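Local coordinates for putative chromatin binding protein (Chaetomium thermophilum, PDB 6QP0), which is Kti12, a PSTK-like, tRNA-dependent ATPase essential for tRNA modification by Elongator, here represented by its P-loop NTPase domain with ADP and aluminum fluoride bound, at residues L10-K15 / S206-L211; A104-A109 / L132-G137. All coordinates share one frame; numbering follows the deposited sequence.

Contact 1 of 2, residues L10-K15 / S206-L211; sequences LPSSGK and SNWENL. With ADP (adenosine-5'-diphosphate), chain B; AF3 (aluminum fluoride), chain C.
A chi1 of -167° sends the indole of W208 away from its own backbone N and off helix 205-213 toward the P-loop, where its N-H meets S12. NE1 donates to S12 OG at 2.9 Å; the hydroxyl oxygen sits almost in the indole plane, and the bond is fairly straight (152°). A second bond, weak and bent, runs from the same NE1 to P11 O at 3.2 Å. One indole N-H is thus shared between a side chain and the carbonyl just before it. P11 CG stands over one face of the indole, toward its rim, and also touches L211 CB at 3.6 Å, while P11 CB lies 3.5 Å from W208 CD1. The proline therefore packs against both W208 and L211, about one helical turn apart.

Residues 10-15 belong to the Walker A loop of a P-loop NTPase, between strand 4-9 and helix 15-31. L10 to S13 form a type II turn, pinned by S13 OG donating to L10 O. Within the turn S12 N points nearly straight at AF3 F3 (170°); past it, K15 NZ reaches ADP O3B at 2.5 Å and AF3 F3 at 3.0 Å. R85 and Y203 also hydrogen-bond the aluminum fluoride, and Y203 meets the W208 ring edge-to-face.

Since S12 offers its amide to the aluminum fluoride and its hydroxyl oxygen to W208, the indole acts as a second-shell support for a first-shell residue. It is thus placed to steady the residue whose amide faces the aluminum fluoride, which stands where the gamma-phosphate would be.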
ATOM      1  N   LEU A  10      -7.565   4.344   1.684  1.00 47.05           N
ATOM      2  CA  LEU A  10      -8.147   5.386   0.857  1.00 48.47           C
ATOM      3  C   LEU A  10      -7.082   6.401   0.471  1.00 46.99           C
ATOM      4  O   LEU A  10      -5.988   6.431   1.038  1.00 49.96           O
ATOM      5  CB  LEU A  10      -9.289   6.064   1.606  1.00 51.94           C
ATOM      6  CG  LEU A  10     -10.535   5.216   1.858  1.00 52.87           C
ATOM      7  CD1 LEU A  10     -11.551   6.014   2.655  1.00 53.96           C
ATOM      8  CD2 LEU A  10     -11.135   4.739   0.548  1.00 52.09           C
ATOM      9  N   PRO A  11      -7.374   7.252  -0.508  1.00 40.66           N
ATOM     10  CA  PRO A  11      -6.468   8.368  -0.802  1.00 39.67           C
ATOM     11  C   PRO A  11      -6.286   9.253   0.423  1.00 41.34           C
ATOM     12  O   PRO A  11      -7.253   9.646   1.076  1.00 39.73           O
ATOM     13  CB  PRO A  11      -7.177   9.111  -1.941  1.00 37.31           C
ATOM     14  CG  PRO A  11      -8.090   8.097  -2.549  1.00 35.90           C
ATOM     15  CD  PRO A  11      -8.522   7.206  -1.431  1.00 37.04           C
ATOM     16  N   SER A  12      -5.027   9.564   0.732  1.00 43.21           N
ATOM     17  CA  SER A  12      -4.688  10.441   1.852  1.00 47.39           C
ATOM     18  C   SER A  12      -5.209   9.876   3.173  1.00 47.48           C
ATOM     19  O   SER A  12      -5.688  10.609   4.042  1.00 49.93           O
ATOM     20  CB  SER A  12      -5.222  11.859   1.622  1.00 49.77           C
ATOM     21  OG  SER A  12      -5.794  11.993   0.332  1.00 49.40           O
ATOM     22  N   SER A  13      -5.100   8.560   3.333  1.00 43.72           N
ATOM     23  CA  SER A  13      -5.548   7.880   4.539  1.00 42.46           C
ATOM     24  C   SER A  13      -4.407   7.557   5.497  1.00 44.23           C
ATOM     25  O   SER A  13      -4.658   7.002   6.571  1.00 46.11           O
ATOM     26  CB  SER A  13      -6.288   6.589   4.172  1.00 40.72           C
ATOM     27  OG  SER A  13      -5.445   5.701   3.457  1.00 39.95           O
ATOM     28  N   GLY A  14      -3.173   7.890   5.139  1.00 39.47           N
ATOM     29  CA  GLY A  14      -2.033   7.633   5.992  1.00 41.00           C
ATOM     30  C   GLY A  14      -1.188   6.437   5.611  1.00 40.49           C
ATOM     31  O   GLY A  14      -0.422   5.956   6.454  1.00 42.28           O
ATOM     32  N   LYS A  15      -1.300   5.947   4.376  1.00 47.89           N
ATOM     33  CA  LYS A  15      -0.498   4.806   3.947  1.00 46.51           C
ATOM     34  C   LYS A  15       0.990   5.101   4.088  1.00 46.80           C
ATOM     35  O   LYS A  15       1.728   4.358   4.746  1.00 46.95           O
ATOM     36  CB  LYS A  15      -0.840   4.445   2.499  1.00 44.88           C
ATOM     37  CG  LYS A  15      -2.245   3.900   2.303  1.00 44.48           C
ATOM     38  CD  LYS A  15      -2.539   3.631   0.832  1.00 43.01           C
ATOM     39  CE  LYS A  15      -3.352   4.755   0.204  1.00 43.45           C
ATOM     40  NZ  LYS A  15      -2.701   6.086   0.352  1.00 44.53           N
ATOM     41  N   SER A 206     -12.162  15.541  -7.985  1.00 64.93           N
ATOM     42  CA  SER A 206     -12.902  14.547  -8.759  1.00 66.82           C
ATOM     43  C   SER A 206     -12.256  13.171  -8.639  1.00 62.27           C
ATOM     44  O   SER A 206     -12.933  12.176  -8.349  1.00 62.39           O
ATOM     45  CB  SER A 206     -12.978  14.978 -10.227  1.00 71.45           C
ATOM     46  OG  SER A 206     -13.693  14.043 -11.019  1.00 72.39           O
ATOM     47  N   ASN A 207     -10.941  13.094  -8.858  1.00 58.35           N
ATOM     48  CA  ASN A 207     -10.245  11.817  -8.757  1.00 53.12           C
ATOM     49  C   ASN A 207     -10.315  11.256  -7.341  1.00 50.62           C
ATOM     50  O   ASN A 207     -10.382  10.035  -7.151  1.00 48.63           O
ATOM     51  CB  ASN A 207      -8.784  11.976  -9.183  1.00 50.31           C
ATOM     52  CG  ASN A 207      -8.030  10.656  -9.180  1.00 46.72           C
ATOM     53  OD1 ASN A 207      -8.593   9.609  -9.493  1.00 45.86           O
ATOM     54  ND2 ASN A 207      -6.754  10.704  -8.818  1.00 45.61           N
ATOM     55  N   TRP A 208     -10.285  12.133  -6.332  1.00 50.17           N
ATOM     56  CA  TRP A 208     -10.277  11.682  -4.944  1.00 47.60           C
ATOM     57  C   TRP A 208     -11.602  11.029  -4.570  1.00 48.35           C
ATOM     58  O   TRP A 208     -11.625   9.919  -4.025  1.00 46.34           O
ATOM     59  CB  TRP A 208      -9.976  12.866  -4.020  1.00 49.49           C
ATOM     60  CG  TRP A 208      -9.643  12.482  -2.614  1.00 48.45           C
ATOM     61  CD1 TRP A 208      -8.401  12.354  -2.076  1.00 46.74           C
ATOM     62  CD2 TRP A 208     -10.569  12.184  -1.564  1.00 49.36           C
ATOM     63  NE1 TRP A 208      -8.491  11.992  -0.754  1.00 46.58           N
ATOM     64  CE2 TRP A 208      -9.812  11.878  -0.417  1.00 48.09           C
ATOM     65  CE3 TRP A 208     -11.963  12.143  -1.483  1.00 51.32           C
ATOM     66  CZ2 TRP A 208     -10.402  11.536   0.795  1.00 48.66           C
ATOM     67  CZ3 TRP A 208     -12.545  11.804  -0.281  1.00 51.82           C
ATOM     68  CH2 TRP A 208     -11.767  11.505   0.843  1.00 50.45           C
ATOM     69  N   GLU A 209     -12.721  11.700  -4.861  1.00 51.47           N
ATOM     70  CA  GLU A 209     -14.025  11.166  -4.484  1.00 53.87           C
ATOM     71  C   GLU A 209     -14.287   9.824  -5.158  1.00 53.95           C
ATOM     72  O   GLU A 209     -14.678   8.851  -4.502  1.00 52.01           O
ATOM     73  CB  GLU A 209     -15.134  12.160  -4.838  1.00 57.94           C
ATOM     74  CG  GLU A 209     -15.099  13.466  -4.058  1.00 61.33           C
ATOM     75  CD  GLU A 209     -15.237  13.263  -2.561  1.00 61.67           C
ATOM     76  OE1 GLU A 209     -15.016  14.235  -1.805  1.00 63.90           O
ATOM     77  OE2 GLU A 209     -15.565  12.135  -2.140  1.00 60.23           O
ATOM     78  N   ASN A 210     -14.085   9.753  -6.478  1.00 55.15           N
ATOM     79  CA  ASN A 210     -14.357   8.514  -7.198  1.00 54.05           C
ATOM     80  C   ASN A 210     -13.473   7.373  -6.708  1.00 51.23           C
ATOM     81  O   ASN A 210     -13.894   6.210  -6.736  1.00 50.01           O
ATOM     82  CB  ASN A 210     -14.168   8.729  -8.702  1.00 53.21           C
ATOM     83  CG  ASN A 210     -15.029   9.857  -9.244  1.00 56.82           C
ATOM     84  OD1 ASN A 210     -14.545  10.746  -9.944  1.00 57.32           O
ATOM     85  ND2 ASN A 210     -16.313   9.828  -8.912  1.00 58.93           N
ATOM     86  N   LEU A 211     -12.252   7.676  -6.250  1.00 49.41           N
ATOM     87  CA  LEU A 211     -11.380   6.636  -5.713  1.00 46.62           C
ATOM     88  C   LEU A 211     -11.981   6.013  -4.455  1.00 44.81           C
ATOM     89  O   LEU A 211     -12.036   4.786  -4.324  1.00 43.37           O
ATOM     90  CB  LEU A 211      -9.993   7.204  -5.412  1.00 44.61           C
ATOM     91  CG  LEU A 211      -8.895   6.916  -6.436  1.00 41.94           C
ATOM     92  CD1 LEU A 211      -7.620   7.645  -6.053  1.00 40.96           C
ATOM     93  CD2 LEU A 211      -8.639   5.420  -6.561  1.00 39.46           C
TER
HETATM   94  PB  ADP B 501      -1.189   8.842   1.861  1.00 49.73           P
HETATM   95  O1B ADP B 501       0.225   8.854   1.324  1.00 53.57           O
HETATM   96  O2B ADP B 501      -2.132   9.383   0.824  1.00 44.27           O
HETATM   97  O3B ADP B 501      -1.597   7.430   2.207  1.00 50.31           O
HETATM   98  PA  ADP B 501      -0.021  10.260   4.147  1.00 53.81           P
HETATM   99  O1A ADP B 501       0.955  11.052   3.312  1.00 53.53           O
HETATM  100  O2A ADP B 501       0.661   9.042   4.730  1.00 51.69           O
HETATM  101  O3A ADP B 501      -1.299   9.800   3.207  1.00 52.03           O
HETATM  102  O5' ADP B 501      -0.610  11.229   5.360  1.00 58.74           O
HETATM  103  C5' ADP B 501      -1.542  12.231   5.004  1.00 62.95           C
HETATM  104  C4' ADP B 501      -1.543  13.260   5.944  1.00 65.93           C
HETATM  105  O4' ADP B 501      -2.312  12.843   7.174  1.00 67.97           O
HETATM  106  C3' ADP B 501      -0.056  13.581   6.449  1.00 66.91           C
HETATM  107  O3' ADP B 501       0.098  15.053   6.694  1.00 67.29           O
HETATM  108  C2' ADP B 501       0.074  12.953   7.509  1.00 68.38           C
HETATM  109  O2' ADP B 501       0.907  13.737   8.451  1.00 68.14           O
HETATM  110  C1' ADP B 501      -1.447  12.738   8.143  1.00 70.52           C
HETATM  111  N9  ADP B 501      -1.530  11.432   8.703  1.00 72.94           N
HETATM  112  C8  ADP B 501      -1.452  10.214   8.169  1.00 75.14           C
HETATM  113  N7  ADP B 501      -1.595   9.337   9.169  1.00 75.21           N
HETATM  114  C5  ADP B 501      -1.760  10.029  10.309  1.00 75.25           C
HETATM  115  C6  ADP B 501      -1.947   9.624  11.613  1.00 74.05           C
HETATM  116  N6  ADP B 501      -2.085   8.545  12.585  1.00 75.64           N
HETATM  117  N1  ADP B 501      -2.087  10.518  12.577  1.00 74.69           N
HETATM  118  C2  ADP B 501      -2.045  11.839  12.285  1.00 77.10           C
HETATM  119  N3  ADP B 501      -1.861  12.246  11.006  1.00 76.51           N
HETATM  120  C4  ADP B 501      -1.720  11.334  10.024  1.00 75.76           C
HETATM  121 AL   AF3 C 502      -1.031   9.350  -1.075  1.00 41.56          AL
HETATM  122  F1  AF3 C 502       0.303   8.297  -0.881  1.00 39.17           F
HETATM  123  F2  AF3 C 502      -0.831  11.027  -0.809  1.00 41.22           F
HETATM  124  F3  AF3 C 502      -2.612   8.709  -1.054  1.00 41.22           F

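Contact 2 of 2, residues A104-A109 / L132-G137; sequences ASEKDA and LNYIKG
The phenol oxygen of Y134 is held between two side chains: it donates to E106 OE2 and is itself bonded by R214 NE. The modelled distance from Y134 OH to E106 OE2, 2.3 Å, is very short, and the exact value is doubtful. E106 and Y134 approach from opposite directions, and the carboxylate oxygen arrives at the hydroxyl edge of the ring, near its plane. The carboxylate itself is turned 41° from the phenol ring. E106 reaches across because its chain is fully extended, CG lying anti to the backbone N (chi1 -169°) and CD continuing the line (chi2 176°).

This glutamate occupies the first turn of helix 106-120, whose start is a capping box. D108 N donates to S105 OG at 3.3 Å, and in return S105 N donates nearly straight to D108 OD2 at 3.1 Å, on the anti side of that carboxylate. In the P-loop NTPase fold this helix leads into strand 125-130, which carries the magnesium ligand D130, and 132-137 forms the turn between that strand and helix 136-148. I135, the N-cap residue of helix 136-148, lays CG1 over one face of the Y134 ring, toward its rim, and brings CD1 to 4.2 Å from E106 OE2. A long, weak ion pair links E106 OE1 to R214 NH2.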
ATOM      1  N   ALA A 104      -0.089   6.820 -19.668  1.00 40.16           N
ATOM      2  CA  ALA A 104      -0.171   5.614 -18.858  1.00 38.36           C
ATOM      3  C   ALA A 104      -1.547   5.486 -18.215  1.00 37.20           C
ATOM      4  O   ALA A 104      -2.143   6.472 -17.772  1.00 36.26           O
ATOM      5  CB  ALA A 104       0.912   5.626 -17.781  1.00 37.98           C
ATOM      6  N   SER A 105      -2.046   4.255 -18.174  1.00 38.61           N
ATOM      7  CA  SER A 105      -3.320   3.939 -17.551  1.00 39.41           C
ATOM      8  C   SER A 105      -3.094   3.363 -16.157  1.00 39.99           C
ATOM      9  O   SER A 105      -1.976   3.009 -15.772  1.00 41.38           O
ATOM     10  CB  SER A 105      -4.106   2.947 -18.413  1.00 38.36           C
ATOM     11  OG  SER A 105      -3.444   1.694 -18.472  1.00 36.65           O
ATOM     12  N   GLU A 106      -4.184   3.273 -15.393  1.00 36.92           N
ATOM     13  CA  GLU A 106      -4.110   2.645 -14.080  1.00 35.63           C
ATOM     14  C   GLU A 106      -3.629   1.205 -14.194  1.00 33.29           C
ATOM     15  O   GLU A 106      -2.868   0.725 -13.347  1.00 31.37           O
ATOM     16  CB  GLU A 106      -5.478   2.710 -13.400  1.00 37.13           C
ATOM     17  CG  GLU A 106      -5.460   2.324 -11.936  1.00 36.31           C
ATOM     18  CD  GLU A 106      -6.812   2.489 -11.272  1.00 36.08           C
ATOM     19  OE1 GLU A 106      -7.672   3.206 -11.829  1.00 36.59           O
ATOM     20  OE2 GLU A 106      -7.014   1.898 -10.190  1.00 34.42           O
ATOM     21  N   LYS A 107      -4.061   0.501 -15.243  1.00 35.99           N
ATOM     22  CA  LYS A 107      -3.579  -0.855 -15.486  1.00 38.43           C
ATOM     23  C   LYS A 107      -2.068  -0.877 -15.670  1.00 39.33           C
ATOM     24  O   LYS A 107      -1.393  -1.808 -15.215  1.00 39.31           O
ATOM     25  CB  LYS A 107      -4.287  -1.431 -16.712  1.00 41.23           C
ATOM     26  CG  LYS A 107      -3.899  -2.850 -17.077  1.00 42.77           C
ATOM     27  CD  LYS A 107      -4.906  -3.433 -18.060  1.00 45.94           C
ATOM     28  CE  LYS A 107      -4.295  -4.525 -18.924  1.00 49.31           C
ATOM     29  NZ  LYS A 107      -3.857  -5.707 -18.133  1.00 50.71           N
ATOM     30  N   ASP A 108      -1.516   0.140 -16.338  1.00 38.12           N
ATOM     31  CA  ASP A 108      -0.067   0.242 -16.466  1.00 36.53           C
ATOM     32  C   ASP A 108       0.593   0.538 -15.123  1.00 35.65           C
ATOM     33  O   ASP A 108       1.718   0.092 -14.875  1.00 34.24           O
ATOM     34  CB  ASP A 108       0.301   1.324 -17.482  1.00 36.81           C
ATOM     35  CG  ASP A 108      -0.148   0.981 -18.893  1.00 37.57           C
ATOM     36  OD1 ASP A 108      -0.094  -0.208 -19.273  1.00 37.27           O
ATOM     37  OD2 ASP A 108      -0.553   1.907 -19.627  1.00 38.21           O
ATOM     38  N   ALA A 109      -0.084   1.291 -14.251  1.00 35.59           N
ATOM     39  CA  ALA A 109       0.447   1.522 -12.912  1.00 34.53           C
ATOM     40  C   ALA A 109       0.590   0.209 -12.152  1.00 33.25           C
ATOM     41  O   ALA A 109       1.603  -0.024 -11.483  1.00 32.69           O
ATOM     42  CB  ALA A 109      -0.454   2.488 -12.144  1.00 35.46           C
ATOM     43  N   LEU A 132      -2.442   2.532  -2.989  1.00 30.58           N
ATOM     44  CA  LEU A 132      -3.867   2.357  -2.730  1.00 30.87           C
ATOM     45  C   LEU A 132      -4.233   0.877  -2.674  1.00 31.76           C
ATOM     46  O   LEU A 132      -4.923   0.431  -1.752  1.00 30.50           O
ATOM     47  CB  LEU A 132      -4.684   3.080  -3.801  1.00 31.39           C
ATOM     48  CG  LEU A 132      -4.576   4.608  -3.799  1.00 32.32           C
ATOM     49  CD1 LEU A 132      -5.095   5.190  -5.105  1.00 32.87           C
ATOM     50  CD2 LEU A 132      -5.336   5.206  -2.620  1.00 33.18           C
ATOM     51  N   ASN A 133      -3.762   0.099  -3.649  1.00 35.24           N
ATOM     52  CA  ASN A 133      -3.979  -1.348  -3.685  1.00 36.64           C
ATOM     53  C   ASN A 133      -5.415  -1.690  -3.298  1.00 38.08           C
ATOM     54  O   ASN A 133      -5.679  -2.553  -2.459  1.00 37.59           O
ATOM     55  CB  ASN A 133      -2.979  -2.064  -2.775  1.00 36.87           C
ATOM     56  CG  ASN A 133      -1.538  -1.867  -3.220  1.00 36.85           C
ATOM     57  OD1 ASN A 133      -1.255  -1.758  -4.414  1.00 35.51           O
ATOM     58  ND2 ASN A 133      -0.620  -1.820  -2.260  1.00 35.85           N
ATOM     59  N   TYR A 134      -6.355  -1.001  -3.942  1.00 38.47           N
ATOM     60  CA  TYR A 134      -7.740  -0.965  -3.496  1.00 36.58           C
ATOM     61  C   TYR A 134      -8.644  -1.967  -4.198  1.00 36.99           C
ATOM     62  O   TYR A 134      -9.848  -1.988  -3.920  1.00 38.79           O
ATOM     63  CB  TYR A 134      -8.308   0.447  -3.694  1.00 36.35           C
ATOM     64  CG  TYR A 134      -8.513   0.824  -5.146  1.00 36.98           C
ATOM     65  CD1 TYR A 134      -7.489   1.398  -5.888  1.00 37.42           C
ATOM     66  CD2 TYR A 134      -9.733   0.609  -5.771  1.00 36.65           C
ATOM     67  CE1 TYR A 134      -7.676   1.742  -7.215  1.00 37.46           C
ATOM     68  CE2 TYR A 134      -9.928   0.949  -7.092  1.00 38.64           C
ATOM     69  CZ  TYR A 134      -8.899   1.515  -7.811  1.00 38.65           C
ATOM     70  OH  TYR A 134      -9.102   1.854  -9.127  1.00 39.59           O
ATOM     71  N   ILE A 135      -8.111  -2.791  -5.094  1.00 37.72           N
ATOM     72  CA  ILE A 135      -8.913  -3.740  -5.858  1.00 38.32           C
ATOM     73  C   ILE A 135      -8.602  -5.145  -5.365  1.00 38.17           C
ATOM     74  O   ILE A 135      -7.429  -5.520  -5.238  1.00 36.58           O
ATOM     75  CB  ILE A 135      -8.653  -3.617  -7.369  1.00 40.80           C
ATOM     76  CG1 ILE A 135      -8.819  -2.164  -7.822  1.00 41.16           C
ATOM     77  CG2 ILE A 135      -9.603  -4.525  -8.141  1.00 43.24           C
ATOM     78  CD1 ILE A 135      -8.402  -1.912  -9.255  1.00 40.91           C
ATOM     79  N   LYS A 136      -9.653  -5.920  -5.083  1.00 41.74           N
ATOM     80  CA  LYS A 136      -9.465  -7.295  -4.633  1.00 40.75           C
ATOM     81  C   LYS A 136      -8.702  -8.111  -5.668  1.00 37.98           C
ATOM     82  O   LYS A 136      -7.801  -8.884  -5.319  1.00 37.69           O
ATOM     83  CB  LYS A 136     -10.820  -7.938  -4.335  1.00 42.35           C
ATOM     84  CG  LYS A 136     -11.544  -7.321  -3.150  1.00 44.43           C
ATOM     85  CD  LYS A 136     -12.924  -7.929  -2.952  1.00 46.17           C
ATOM     86  CE  LYS A 136     -13.658  -7.265  -1.792  1.00 46.84           C
ATOM     87  NZ  LYS A 136     -15.011  -7.850  -1.568  1.00 46.54           N
ATOM     88  N   GLY A 137      -9.048  -7.956  -6.946  1.00 37.91           N
ATOM     89  CA  GLY A 137      -8.313  -8.654  -7.987  1.00 38.68           C
ATOM     90  C   GLY A 137      -6.836  -8.312  -7.978  1.00 38.55           C
ATOM     91  O   GLY A 137      -5.978  -9.196  -8.041  1.00 40.31           O
TER

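How the contacts relate
From the N terminus, strand 4-9 runs into the P-loop segment 10-15, which opens the long loop closed by contact 1 at helix 205-213. Contact 2 is nested inside it: 104-109 begins helix 106-120, strand 125-130 follows, and 132-137 closes the smaller loop on the way into helix 136-148. The centres of the two contacts are about 13 Å apart, yet they touch directly through L132, whose CD2 packs on K15 CE at 3.5 Å and whose CD1 meets L211 CD1 at 3.6 Å. L132 therefore joins both sides of contact 1 to the turn after strand 125-130. R214, just past helix 205-213, adds a hydrogen bond to contact 2.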